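Local coordinates for transcriptional regulator, ROK family (Vibrio cholerae O1 biovar eltor, PDB 1Z05), which probably binds DNA and regulates transcription of carbohydrate-metabolism genes, as a zinc-binding ROK family homologue of E. coli Mlc, at residues T175-L179 with Q189-Y193; T218-A222 with V238-I242; L267-D273 with Y284-V290; I296-V300 with I318-I323; I349-N354 with C381-L387. All coordinates share one frame; numbering follows the deposited sequence. Where two conformers were deposited one is given.

Contact 1. Residues T175-L179 with Q189-Y193; sequences TLPGL and QMPHY. With SO4 (sulfate ion), chain F.
Gly178 and Met190 bring their backbones unusually close, with Gly178 CA only 4.0 Å from Met190 CA. Gly178 has no side chain, and its backbone (phi 112°) lets it lie directly against Met190 CB and Gln189 O. Just beyond it, Leu179 N donates a hydrogen bond of 2.9 Å to Gln189 O. The side chains of these two residues lie alongside each other and point the same way, with Leu179 CD1 3.4 Å from Gln189 NE2. Met190 reaches in the other direction. Its chain runs straight to SD and then bends at chi3 (-55°), which turns the methyl onto Leu176. Leu176 CD1 and Met190 CE are tightly packed at 3.5 Å, and the two side chains cross at about a right angle. Both also touch Leu115 of strand 108-116. Pro177 CB packs on Pro191 CG at 3.8 Å. Pro177 O is buried here without a polar partner in the model. At the outer end His192 N binds O2 of a sulfate, probably from the crystallisation liquor, at 3.1 Å. The contact lies where strand 168-176 leaves its five-stranded sheet and passes into the short strands 179-181 and 186-189, within the actin-like ATPase fold of ROK proteins.

Contact 2. Residues T218-A222 with V238-I242; sequences TRAWA and VLISI
Leu239 presses one methyl onto the indole of Trp221, and this is the tight part of the contact. Leu239 CD2 sits over one face in a CH-pi contact, 3.6 Å from the centroid of the five-membered ring and 17° off its normal. The two side chains cross at about a right angle. Trp221 CG points opposite to the backbone N (chi1 -180°), which directs the indole to the strand, over Leu239. The same Leu239 packs its CB on Ala222 CB at 4.1 Å. Leu239 and Ala222 are buried. The side towards Ser241 is looser and partly exposed. There Ser241 OG lies at the edge of the indole, 3.6 Å from Trp221 CZ3, and Thr218 CG2 approaches Ser241 CB at 3.9 Å. A water joins Ser241 OG, at 2.9 Å, to Thr218 OG1; the second leg is modelled very short, so its length is doubtful. A sulfate lies near Ser241, about 4 Å from its side chain. Trp221 NE1 is held by Glu225 on its own helix. No direct hydrogen bond joins residues 218-222 to residues 238-242. The chemistry implies an apolar grip at the buried end and probably a water-mediated link at the other.

Contact 3. Residues L267-D273 with Y284-V290; sequences LGHIQID and YGCLETV. With ZN (zinc ion), chain B.
The zinc site of this ROK protein draws the two segments together through His269 and Cys286. His269 ND1 binds the zinc ion at 2.1 Å and Cys286 SG at 2.3 Å; Cys279 and Cys281 complete the four ligands. The other ring nitrogen, His269 NE2, donates to a water that in turn donates to Glu288 OE1. Glu288 thus lies in the second shell and, through the water, probably helps fix the rotation of the imidazole. Its carboxylate plane is turned 37° from the ring. Backbone bonds tie the rest. Glu288 N donates to Gly268 O at 2.9 Å, and Leu287 N to Ile270 O. Gly285 O is gripped twice, by Ile272 N at 2.9 Å and by Asp273 N at 3.2 Å. Gln271, with its chain extended, sends NE2 to Tyr284 O at 3.1 Å; that oxygen is 19° out of the amide plane. On the side away from the metal the contact is apolar. Ile272 CD1 and Val290 CG2 meet tip to tip, tightly, at 3.5 Å, and Leu287 CD2 packs on Leu267 CB at 3.9 Å. Both Ile272 and Val290 also touch Tyr344 of helix 332-356. Asn354 of the second subunit packs on His269. The histidine followed by a Cys-x-Cys-Gly-x-x-Gly-Cys-x-Glu run is the zinc-binding signature of the ROK family.

Contact 4. Residues I296-V300 with I318-I323; sequences IRDQV and ISIEDI
The guanidinium of Arg297 is turned obliquely to the residues across from it, Ile318 O and Ile320 CG1, and makes no hydrogen bond to them. The second flat group, the carboxylate of Asp322, belongs to a capping box that starts helix 320-328. Ser319 is the N-cap, and its OG accepts from Asp322 N at 3.0 Å. In return Ser319 N donates weakly to Asp322 OD2. The box closes the start of this helix, whose Ile320 and Ile323 face helix 293-305. A weak bond ties Arg297 NH2 to Gln294 within its own helix. The touching is done by the aliphatic stem of the arginine. Arg297 CD lies 3.3 Å from Ile318 O, and Arg297 CG lies 3.8 Å from Ile320 CD1. The stem crosses Ile320 at about a right angle, and the bend at chi3 (-50°) turns the guanidinium off this line. Between the two helices the packing is apolar. Ile320 CD1 comes against Ile296 CG2, but this contact is doubtful, because Ile296 was modelled in two conformers. Helix 332-356 covers Ile296 and Val300 through Val337. Val300 also meets the start of the second segment, with its CG1 4.3 Å from Ile318 CG2, a loose approach. Ile323 carries its CG1 opposite the carbonyl carbon (chi1 -59°), and from there its end methyl reaches the first helix. Ile323 and Val300 run alongside each other, pointing opposite ways, with Ile323 CD1 3.8 Å from Val300 CG2.

Contact 5. Residues I349-N354 with C381-L387; sequences IAIVIN and CIREQSL
Asn354 reaches Gln385 because its first two torsions, chi1 -86° and chi2 -61°, turn the amide back along its helix. Asn354 ND2 then donates to Gln385 O at 3.0 Å. The donor lies in the carbonyl plane of Gln385, and the acceptor is close to the plane of the Asn354 amide. A weak bond from the same ND2 to Ala350 O, one turn back, helps hold the amide. Asn354 thus provides a side-chain donor to the Gln385 carbonyl. Ala350 supplies the close approach of the helices. Its CB faces the second segment, 3.6 Å from Gln385 O and 3.7 Å from Gln385 CB. The small side chain lets the backbones come near, with Ala350 CA 5.0 Å from Ile382 CA. Isoleucines fill in along one flank. Ile382 CG2 takes Ile353 CD1 at 3.6 Å, the two side chains crossing at about a right angle, and Ile382 CD1 meets Ile349 CG2 at 3.8 Å. Ile353 CG2 also touches Ser386 CB at 3.9 Å. Ser386 OG donates to Ile382 O at 2.7 Å and is bonded to His391 as well. The axes of the two short helical segments cross at -48°. Nearby, Cys381 carries a covalently linked beta-mercaptoethanol. Gln271 of the second subunit packs on Gln385. Helix 332-356 is sandwiched here: Ile349 and Val352 rest on strand 237-242, while helix 371-385 covers Ala350 and Ile353.

How the contacts relate
Contacts 2, 3 and 5 touch one another through apolar side chains. Strand 237-242 gives one face to contact 2, and its other face packs on helix 332-356 of contact 5, where Leu267 of contact 3 also joins. Contact 2 lies nearest the chain centre. Contacts 1 to 4 are partly buried and contact 5 is buried. Contacts 3 and 5 both touch the second subunit. Contact 4 lies farther out and follows contact 3 in the chain; Gln299 probably bonds Val290 O. Contact 1 lies at the first sheet and touches contact 2 through Thr175 and Ala220. Metal and backbone bonds dominate contact 3, whereas contacts 4 and 5 rely mainly on aliphatic packing between helices.

Contact 1. Residues T175-L179 with Q189-Y193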
# COMPACT_ATOMS: atom_id res chain seq x y z
N THR A 175 -5.42 2.46 20.74
CA THR A 175 -4.59 3.18 19.78
C THR A 175 -3.59 4.01 20.55
O THR A 175 -3.82 4.37 21.71
CB THR A 175 -5.44 4.08 18.84
OG1 THR A 175 -6.26 4.96 19.63
CG2 THR A 175 -6.36 3.21 17.96
N LEU A 176 -2.44 4.27 19.92
CA LEU A 176 -1.33 4.93 20.59
C LEU A 176 -0.32 5.38 19.55
O LEU A 176 -0.24 4.79 18.47
CB LEU A 176 -0.65 3.97 21.59
CG LEU A 176 -0.06 2.65 21.06
CD1 LEU A 176 1.09 2.22 21.92
CD2 LEU A 176 -1.11 1.55 21.01
N PRO A 177 0.47 6.42 19.87
CA PRO A 177 1.58 6.79 18.97
C PRO A 177 2.68 5.72 19.03
O PRO A 177 2.72 4.94 19.98
CB PRO A 177 2.08 8.11 19.56
CG PRO A 177 1.70 8.03 21.03
CD PRO A 177 0.38 7.30 21.05
N GLY A 178 3.57 5.69 18.03
CA GLY A 178 4.71 4.78 18.07
C GLY A 178 4.68 3.66 17.05
O GLY A 178 3.83 3.63 16.17
N LEU A 179 5.64 2.73 17.16
CA LEU A 179 5.71 1.60 16.24
C LEU A 179 4.87 0.44 16.75
O LEU A 179 5.09 -0.08 17.85
CB LEU A 179 7.17 1.15 16.02
CG LEU A 179 8.20 2.17 15.51
CD1 LEU A 179 9.57 1.51 15.31
CD2 LEU A 179 7.75 2.86 14.22
N GLN A 189 8.04 0.18 20.13
CA GLN A 189 8.59 1.30 20.88
C GLN A 189 7.62 2.45 20.69
O GLN A 189 6.81 2.42 19.77
CB GLN A 189 10.01 1.66 20.40
CG GLN A 189 10.11 2.66 19.26
CD GLN A 189 11.54 2.85 18.76
OE1 GLN A 189 12.50 2.76 19.53
NE2 GLN A 189 11.68 3.13 17.48
N MET A 190 7.68 3.43 21.58
CA MET A 190 6.75 4.55 21.51
C MET A 190 7.29 5.81 22.19
O MET A 190 8.25 5.73 22.96
CB MET A 190 5.38 4.14 22.08
CG MET A 190 5.35 3.89 23.57
SD MET A 190 3.69 3.46 24.12
CE MET A 190 2.74 4.86 23.51
N PRO A 191 6.68 6.98 21.90
CA PRO A 191 7.11 8.20 22.60
C PRO A 191 6.70 8.15 24.07
O PRO A 191 5.79 7.40 24.43
CB PRO A 191 6.33 9.32 21.88
CG PRO A 191 5.72 8.69 20.67
CD PRO A 191 5.59 7.24 20.94
N HIS A 192 7.39 8.94 24.90
CA HIS A 192 7.05 9.15 26.31
C HIS A 192 7.40 7.96 27.21
O HIS A 192 8.15 8.12 28.18
CB HIS A 192 5.56 9.53 26.48
CG HIS A 192 5.18 9.88 27.88
ND1 HIS A 192 5.40 11.13 28.41
CD2 HIS A 192 4.61 9.15 28.86
CE1 HIS A 192 4.97 11.16 29.66
NE2 HIS A 192 4.49 9.96 29.96
N TYR A 193 6.86 6.79 26.89
CA TYR A 193 7.08 5.59 27.70
C TYR A 193 8.34 4.86 27.25
O TYR A 193 8.75 4.94 26.09
CB TYR A 193 5.87 4.66 27.66
CG TYR A 193 4.56 5.32 28.04
CD1 TYR A 193 4.23 5.51 29.38
CD2 TYR A 193 3.67 5.76 27.07
CE1 TYR A 193 3.04 6.12 29.75
CE2 TYR A 193 2.46 6.37 27.42
CZ TYR A 193 2.16 6.55 28.77
OH TYR A 193 0.98 7.15 29.16
S SO4 F . 10.09 11.02 24.13
O1 SO4 F . 10.27 10.79 25.56
O2 SO4 F . 10.04 9.74 23.44
O3 SO4 F . 8.86 11.76 23.91
O4 SO4 F . 11.22 11.81 23.63

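Contact 2. Residues T218-A222 with V238-I242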
# COMPACT_ATOMS: atom_id res chain seq x y z
N THR A 218 -2.30 7.33 14.27
CA THR A 218 -2.45 8.08 13.02
C THR A 218 -3.12 7.22 11.94
O THR A 218 -3.99 7.69 11.19
CB THR A 218 -1.10 8.64 12.52
OG1 THR A 218 -0.59 9.57 13.49
CG2 THR A 218 -1.25 9.36 11.17
N ARG A 219 -2.71 5.96 11.87
CA ARG A 219 -3.24 5.02 10.91
C ARG A 219 -4.69 4.69 11.21
O ARG A 219 -5.51 4.63 10.30
CB ARG A 219 -2.38 3.76 10.84
CG ARG A 219 -1.28 3.86 9.79
CD ARG A 219 0.02 4.37 10.37
NE ARG A 219 0.47 5.58 9.70
CZ ARG A 219 1.38 6.42 10.20
NH1 ARG A 219 1.93 6.20 11.38
NH2 ARG A 219 1.73 7.51 9.53
N ALA A 220 -5.00 4.48 12.49
CA ALA A 220 -6.38 4.19 12.91
C ALA A 220 -7.29 5.42 12.75
O ALA A 220 -8.48 5.28 12.46
CB ALA A 220 -6.41 3.69 14.35
N TRP A 221 -6.72 6.61 12.93
CA TRP A 221 -7.45 7.84 12.69
C TRP A 221 -7.81 7.99 11.20
O TRP A 221 -8.93 8.37 10.87
CB TRP A 221 -6.62 9.01 13.23
CG TRP A 221 -7.20 10.38 13.09
CD1 TRP A 221 -8.49 10.73 12.77
CD2 TRP A 221 -6.49 11.60 13.30
NE1 TRP A 221 -8.62 12.10 12.74
CE2 TRP A 221 -7.41 12.66 13.07
CE3 TRP A 221 -5.17 11.91 13.65
CZ2 TRP A 221 -7.04 14.01 13.18
CZ3 TRP A 221 -4.81 13.26 13.76
CH2 TRP A 221 -5.74 14.29 13.53
N ALA A 222 -6.88 7.68 10.30
CA ALA A 222 -7.19 7.72 8.86
C ALA A 222 -8.37 6.78 8.54
O ALA A 222 -9.23 7.13 7.74
CB ALA A 222 -5.98 7.37 8.03
N VAL A 238 -5.53 10.68 1.85
CA VAL A 238 -4.42 10.82 2.77
C VAL A 238 -4.84 11.76 3.89
O VAL A 238 -5.38 12.84 3.64
CB VAL A 238 -3.15 11.36 2.07
CG1 VAL A 238 -1.98 11.45 3.06
CG2 VAL A 238 -2.76 10.46 0.89
N LEU A 239 -4.63 11.32 5.13
CA LEU A 239 -4.81 12.16 6.30
C LEU A 239 -3.43 12.63 6.75
O LEU A 239 -2.54 11.82 7.01
CB LEU A 239 -5.51 11.39 7.43
CG LEU A 239 -5.51 12.05 8.83
CD1 LEU A 239 -6.42 13.26 8.89
CD2 LEU A 239 -5.90 11.04 9.89
N ILE A 240 -3.25 13.95 6.84
CA ILE A 240 -2.01 14.51 7.36
C ILE A 240 -2.18 14.94 8.80
O ILE A 240 -2.96 15.85 9.12
CB ILE A 240 -1.45 15.67 6.48
CG1 ILE A 240 -1.37 15.25 5.00
CG2 ILE A 240 -0.10 16.15 7.04
CD1 ILE A 240 -0.33 14.15 4.69
N SER A 241 -1.45 14.25 9.68
CA SER A 241 -1.48 14.52 11.10
C SER A 241 -0.31 15.42 11.46
O SER A 241 0.85 15.06 11.26
CB SER A 241 -1.43 13.22 11.90
OG SER A 241 -1.28 13.47 13.29
N ILE A 242 -0.64 16.60 11.98
CA ILE A 242 0.34 17.59 12.39
C ILE A 242 0.20 17.79 13.90
O ILE A 242 -0.80 18.35 14.37
CB ILE A 242 0.12 18.94 11.65
CG1 ILE A 242 0.03 18.71 10.14
CG2 ILE A 242 1.22 19.96 12.00
CD1 ILE A 242 -0.94 19.65 9.41
O HOH W 1 -1.61 11.21 15.12

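Contact 3. Residues L267-D273 with Y284-V290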
# COMPACT_ATOMS: atom_id res chain seq x y z
N LEU A 267 6.35 11.13 7.86
CA LEU A 267 6.87 12.27 7.10
C LEU A 267 8.02 13.05 7.75
O LEU A 267 8.70 13.83 7.09
CB LEU A 267 5.74 13.27 6.80
CG LEU A 267 4.49 12.73 6.11
CD1 LEU A 267 3.45 13.81 6.05
CD2 LEU A 267 4.85 12.25 4.72
N GLY A 268 8.21 12.85 9.05
CA GLY A 268 9.05 13.75 9.85
C GLY A 268 10.53 13.81 9.49
O GLY A 268 11.20 14.79 9.79
N HIS A 269 11.03 12.75 8.87
CA HIS A 269 12.45 12.69 8.52
C HIS A 269 12.75 12.79 7.02
O HIS A 269 13.87 12.50 6.59
CB HIS A 269 13.14 11.53 9.21
CG HIS A 269 12.97 11.57 10.70
ND1 HIS A 269 13.74 12.36 11.52
CD2 HIS A 269 12.06 10.96 11.50
CE1 HIS A 269 13.34 12.22 12.77
NE2 HIS A 269 12.32 11.38 12.79
N ILE A 270 11.75 13.19 6.25
CA ILE A 270 11.97 13.61 4.87
C ILE A 270 12.74 14.93 4.91
O ILE A 270 12.33 15.88 5.58
CB ILE A 270 10.63 13.77 4.10
CG1 ILE A 270 9.89 12.43 4.01
CG2 ILE A 270 10.88 14.37 2.69
CD1 ILE A 270 8.42 12.53 3.56
N GLN A 271 13.88 14.97 4.22
CA GLN A 271 14.68 16.19 4.12
C GLN A 271 13.96 17.22 3.25
O GLN A 271 13.76 16.99 2.06
CB GLN A 271 16.08 15.91 3.58
CG GLN A 271 17.03 17.08 3.78
CD GLN A 271 18.38 16.86 3.16
OE1 GLN A 271 18.54 16.96 1.95
NE2 GLN A 271 19.38 16.58 3.99
N ILE A 272 13.54 18.33 3.84
CA ILE A 272 12.86 19.39 3.08
C ILE A 272 13.73 20.64 2.91
O ILE A 272 13.44 21.50 2.07
CB ILE A 272 11.47 19.79 3.68
CG1 ILE A 272 11.48 19.79 5.20
CG2 ILE A 272 10.36 18.88 3.14
CD1 ILE A 272 12.10 21.01 5.81
N ASP A 273 14.79 20.72 3.70
CA ASP A 273 15.78 21.79 3.56
C ASP A 273 17.20 21.21 3.56
O ASP A 273 17.71 20.82 4.61
CB ASP A 273 15.63 22.85 4.66
CG ASP A 273 16.61 24.03 4.49
OD1 ASP A 273 17.20 24.19 3.40
OD2 ASP A 273 16.78 24.79 5.47
N TYR A 284 20.31 16.42 8.85
CA TYR A 284 19.97 17.84 8.77
C TYR A 284 18.77 18.12 7.85
O TYR A 284 18.61 17.48 6.81
CB TYR A 284 21.18 18.63 8.27
CG TYR A 284 22.39 18.62 9.19
CD1 TYR A 284 23.23 17.51 9.28
CD2 TYR A 284 22.70 19.74 9.96
CE1 TYR A 284 24.35 17.51 10.12
CE2 TYR A 284 23.81 19.76 10.80
CZ TYR A 284 24.63 18.65 10.88
OH TYR A 284 25.72 18.69 11.72
N GLY A 285 17.95 19.09 8.23
CA GLY A 285 16.89 19.60 7.35
C GLY A 285 15.61 18.78 7.26
O GLY A 285 14.80 18.99 6.35
N CYS A 286 15.43 17.85 8.20
CA CYS A 286 14.22 17.02 8.30
C CYS A 286 12.96 17.88 8.45
O CYS A 286 13.02 18.97 9.03
CB CYS A 286 14.34 16.05 9.48
SG CYS A 286 15.71 14.86 9.34
N LEU A 287 11.83 17.41 7.94
CA LEU A 287 10.57 18.12 8.09
C LEU A 287 10.25 18.47 9.56
O LEU A 287 9.77 19.56 9.85
CB LEU A 287 9.40 17.34 7.47
CG LEU A 287 8.01 17.96 7.51
CD1 LEU A 287 7.93 19.26 6.67
CD2 LEU A 287 6.95 16.97 7.04
N GLU A 288 10.52 17.56 10.49
CA GLU A 288 10.16 17.87 11.87
C GLU A 288 11.00 18.98 12.54
O GLU A 288 10.63 19.47 13.61
CB GLU A 288 10.00 16.62 12.74
CG GLU A 288 11.25 15.90 13.12
CD GLU A 288 10.95 14.83 14.16
OE1 GLU A 288 9.95 14.08 13.99
OE2 GLU A 288 11.70 14.74 15.15
N THR A 289 12.09 19.39 11.90
CA THR A 289 12.90 20.52 12.38
C THR A 289 12.21 21.87 12.13
O THR A 289 12.62 22.89 12.69
CB THR A 289 14.32 20.56 11.76
OG1 THR A 289 14.23 20.85 10.35
CG2 THR A 289 15.06 19.25 11.98
N VAL A 290 11.19 21.87 11.27
CA VAL A 290 10.51 23.10 10.91
C VAL A 290 8.98 23.02 11.10
O VAL A 290 8.29 24.04 11.01
CB VAL A 290 10.82 23.54 9.43
CG1 VAL A 290 12.29 23.81 9.22
CG2 VAL A 290 10.31 22.50 8.42
ZN ZN B . 15.43 13.64 11.23
O HOH W 2 10.55 11.54 15.07

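Contact 4. Residues I296-V300 with I318-I323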
# COMPACT_ATOMS: atom_id res chain seq x y z
N ILE A 296 7.64 25.16 15.61
CA ILE A 296 6.83 26.35 15.34
C ILE A 296 6.92 27.34 16.51
O ILE A 296 7.19 28.53 16.30
CB ILE A 296 5.36 25.97 15.03
CG1 ILE A 296 5.27 25.15 13.73
CG2 ILE A 296 4.46 27.22 14.97
CD1 ILE A 296 5.90 25.81 12.51
N ARG A 297 6.70 26.83 17.72
CA ARG A 297 6.83 27.65 18.95
C ARG A 297 8.22 28.28 19.07
O ARG A 297 8.35 29.46 19.40
CB ARG A 297 6.51 26.83 20.20
CG ARG A 297 5.07 26.33 20.27
CD ARG A 297 4.72 25.72 21.64
NE ARG A 297 5.69 24.73 22.11
CZ ARG A 297 5.53 23.41 22.07
NH1 ARG A 297 4.41 22.88 21.59
NH2 ARG A 297 6.49 22.62 22.53
N ASP A 298 9.25 27.48 18.79
CA ASP A 298 10.63 27.97 18.78
C ASP A 298 10.89 29.07 17.75
O ASP A 298 11.70 29.96 17.99
CB ASP A 298 11.61 26.81 18.56
CG ASP A 298 11.78 25.92 19.79
OD1 ASP A 298 11.20 26.22 20.86
OD2 ASP A 298 12.51 24.91 19.68
N GLN A 299 10.24 28.98 16.59
CA GLN A 299 10.39 29.99 15.53
C GLN A 299 9.82 31.33 15.99
O GLN A 299 10.45 32.37 15.83
CB GLN A 299 9.68 29.55 14.25
CG GLN A 299 10.50 28.65 13.35
CD GLN A 299 9.67 28.04 12.24
OE1 GLN A 299 8.88 28.73 11.59
NE2 GLN A 299 9.85 26.74 12.01
N VAL A 300 8.62 31.27 16.56
CA VAL A 300 7.93 32.43 17.09
C VAL A 300 8.79 33.07 18.18
O VAL A 300 9.05 34.27 18.14
CB VAL A 300 6.52 32.04 17.63
CG1 VAL A 300 5.88 33.17 18.42
CG2 VAL A 300 5.62 31.62 16.47
N ILE A 318 3.97 30.80 25.09
CA ILE A 318 3.25 30.72 23.81
C ILE A 318 2.90 29.28 23.42
O ILE A 318 3.78 28.43 23.31
CB ILE A 318 4.09 31.34 22.64
CG1 ILE A 318 4.73 32.68 23.04
CG2 ILE A 318 3.27 31.41 21.35
CD1 ILE A 318 3.87 33.90 22.86
N SER A 319 1.62 29.03 23.20
CA SER A 319 1.16 27.74 22.69
C SER A 319 0.85 27.83 21.20
O SER A 319 0.84 28.92 20.62
CB SER A 319 -0.09 27.28 23.46
OG SER A 319 -1.22 28.07 23.12
N ILE A 320 0.61 26.67 20.58
CA ILE A 320 0.18 26.61 19.19
C ILE A 320 -1.20 27.25 19.03
O ILE A 320 -1.45 27.96 18.06
CB ILE A 320 0.18 25.15 18.65
CG1 ILE A 320 1.60 24.56 18.70
CG2 ILE A 320 -0.39 25.08 17.21
CD1 ILE A 320 2.57 25.15 17.66
N GLU A 321 -2.08 27.00 20.00
CA GLU A 321 -3.39 27.65 20.06
C GLU A 321 -3.27 29.18 20.04
O GLU A 321 -4.02 29.84 19.32
CB GLU A 321 -4.18 27.21 21.30
CG GLU A 321 -4.75 25.79 21.23
CD GLU A 321 -3.74 24.70 21.57
OE1 GLU A 321 -2.55 25.01 21.83
OE2 GLU A 321 -4.13 23.51 21.59
N ASP A 322 -2.34 29.72 20.82
CA ASP A 322 -2.08 31.17 20.86
C ASP A 322 -1.61 31.70 19.50
O ASP A 322 -2.05 32.76 19.06
CB ASP A 322 -1.02 31.52 21.90
CG ASP A 322 -1.42 31.13 23.31
OD1 ASP A 322 -2.58 30.71 23.53
OD2 ASP A 322 -0.56 31.25 24.21
N ILE A 323 -0.70 30.97 18.86
CA ILE A 323 -0.19 31.34 17.54
C ILE A 323 -1.31 31.34 16.50
O ILE A 323 -1.42 32.28 15.69
CB ILE A 323 0.98 30.42 17.08
CG1 ILE A 323 2.14 30.50 18.08
CG2 ILE A 323 1.49 30.82 15.69
CD1 ILE A 323 3.10 29.31 18.04

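Contact 5. Residues I349-N354 with C381-L387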
# COMPACT_ATOMS: atom_id res chain seq x y z
N ILE A 349 3.34 17.11 1.36
CA ILE A 349 2.07 16.63 0.81
C ILE A 349 2.18 16.43 -0.72
O ILE A 349 1.62 15.47 -1.25
CB ILE A 349 0.88 17.56 1.18
CG1 ILE A 349 0.68 17.56 2.70
CG2 ILE A 349 -0.40 17.12 0.47
CD1 ILE A 349 -0.28 18.63 3.20
N ALA A 350 2.91 17.31 -1.40
CA ALA A 350 3.15 17.14 -2.85
C ALA A 350 3.88 15.84 -3.15
O ALA A 350 3.62 15.20 -4.17
CB ALA A 350 3.92 18.32 -3.42
N ILE A 351 4.82 15.47 -2.28
CA ILE A 351 5.51 14.18 -2.39
C ILE A 351 4.54 13.00 -2.32
O ILE A 351 4.60 12.09 -3.15
CB ILE A 351 6.61 14.07 -1.30
CG1 ILE A 351 7.78 14.99 -1.68
CG2 ILE A 351 7.10 12.63 -1.17
CD1 ILE A 351 8.76 15.26 -0.54
N VAL A 352 3.64 13.04 -1.34
CA VAL A 352 2.65 11.99 -1.13
C VAL A 352 1.66 11.90 -2.30
O VAL A 352 1.28 10.78 -2.72
CB VAL A 352 1.95 12.21 0.24
CG1 VAL A 352 0.76 11.30 0.41
CG2 VAL A 352 2.96 11.97 1.38
N ILE A 353 1.27 13.06 -2.83
CA ILE A 353 0.41 13.13 -4.01
C ILE A 353 1.07 12.46 -5.21
O ILE A 353 0.46 11.62 -5.87
CB ILE A 353 0.04 14.61 -4.36
CG1 ILE A 353 -0.93 15.15 -3.30
CG2 ILE A 353 -0.56 14.72 -5.76
CD1 ILE A 353 -1.06 16.66 -3.28
N ASN A 354 2.32 12.83 -5.48
CA ASN A 354 3.13 12.20 -6.54
C ASN A 354 3.20 10.68 -6.46
O ASN A 354 3.08 9.99 -7.47
CB ASN A 354 4.55 12.76 -6.52
CG ASN A 354 4.70 14.03 -7.32
OD1 ASN A 354 4.47 14.04 -8.52
ND2 ASN A 354 5.10 15.11 -6.66
N CYS A 381 1.83 25.42 -2.92
CA CYS A 381 3.00 24.55 -3.03
C CYS A 381 2.67 23.17 -3.63
O CYS A 381 3.50 22.59 -4.31
CB CYS A 381 3.73 24.44 -1.69
SG CYS A 381 4.64 25.98 -1.28
N ILE A 382 1.47 22.66 -3.37
CA ILE A 382 0.95 21.47 -4.07
C ILE A 382 0.88 21.69 -5.58
O ILE A 382 1.30 20.83 -6.36
CB ILE A 382 -0.44 21.03 -3.53
CG1 ILE A 382 -0.30 20.37 -2.15
CG2 ILE A 382 -1.12 20.08 -4.54
CD1 ILE A 382 -1.68 20.16 -1.43
N ARG A 383 0.36 22.85 -6.00
CA ARG A 383 0.24 23.19 -7.42
C ARG A 383 1.61 23.24 -8.11
O ARG A 383 1.74 22.88 -9.28
CB ARG A 383 -0.47 24.54 -7.60
CG ARG A 383 -1.96 24.49 -7.30
CD ARG A 383 -2.65 25.75 -7.83
NE ARG A 383 -2.55 26.87 -6.89
CZ ARG A 383 -3.36 27.03 -5.83
NH1 ARG A 383 -4.33 26.16 -5.59
NH2 ARG A 383 -3.19 28.07 -5.03
N GLU A 384 2.61 23.69 -7.37
CA GLU A 384 3.93 23.94 -7.94
C GLU A 384 4.84 22.70 -7.92
O GLU A 384 5.87 22.67 -8.59
CB GLU A 384 4.60 25.12 -7.22
CG GLU A 384 3.95 26.47 -7.55
CD GLU A 384 4.60 27.65 -6.85
OE1 GLU A 384 5.60 27.46 -6.13
OE2 GLU A 384 4.09 28.78 -7.02
N GLN A 385 4.44 21.68 -7.16
CA GLN A 385 5.32 20.53 -6.91
C GLN A 385 4.69 19.16 -7.16
O GLN A 385 5.23 18.13 -6.74
CB GLN A 385 5.88 20.62 -5.49
CG GLN A 385 6.64 21.95 -5.23
CD GLN A 385 7.09 22.09 -3.79
OE1 GLN A 385 7.31 21.10 -3.09
NE2 GLN A 385 7.24 23.34 -3.34
N SER A 386 3.56 19.15 -7.84
CA SER A 386 2.90 17.90 -8.25
C SER A 386 2.19 18.13 -9.58
O SER A 386 1.93 19.28 -9.95
CB SER A 386 1.94 17.39 -7.17
OG SER A 386 0.83 18.26 -6.96
N LEU A 387 1.93 17.04 -10.31
CA LEU A 387 1.29 17.12 -11.62
C LEU A 387 -0.10 17.77 -11.55
O LEU A 387 -0.92 17.39 -10.71
CB LEU A 387 1.15 15.72 -12.23
CG LEU A 387 2.38 15.00 -12.80
CD1 LEU A 387 2.08 13.53 -13.10
CD2 LEU A 387 2.91 15.68 -14.03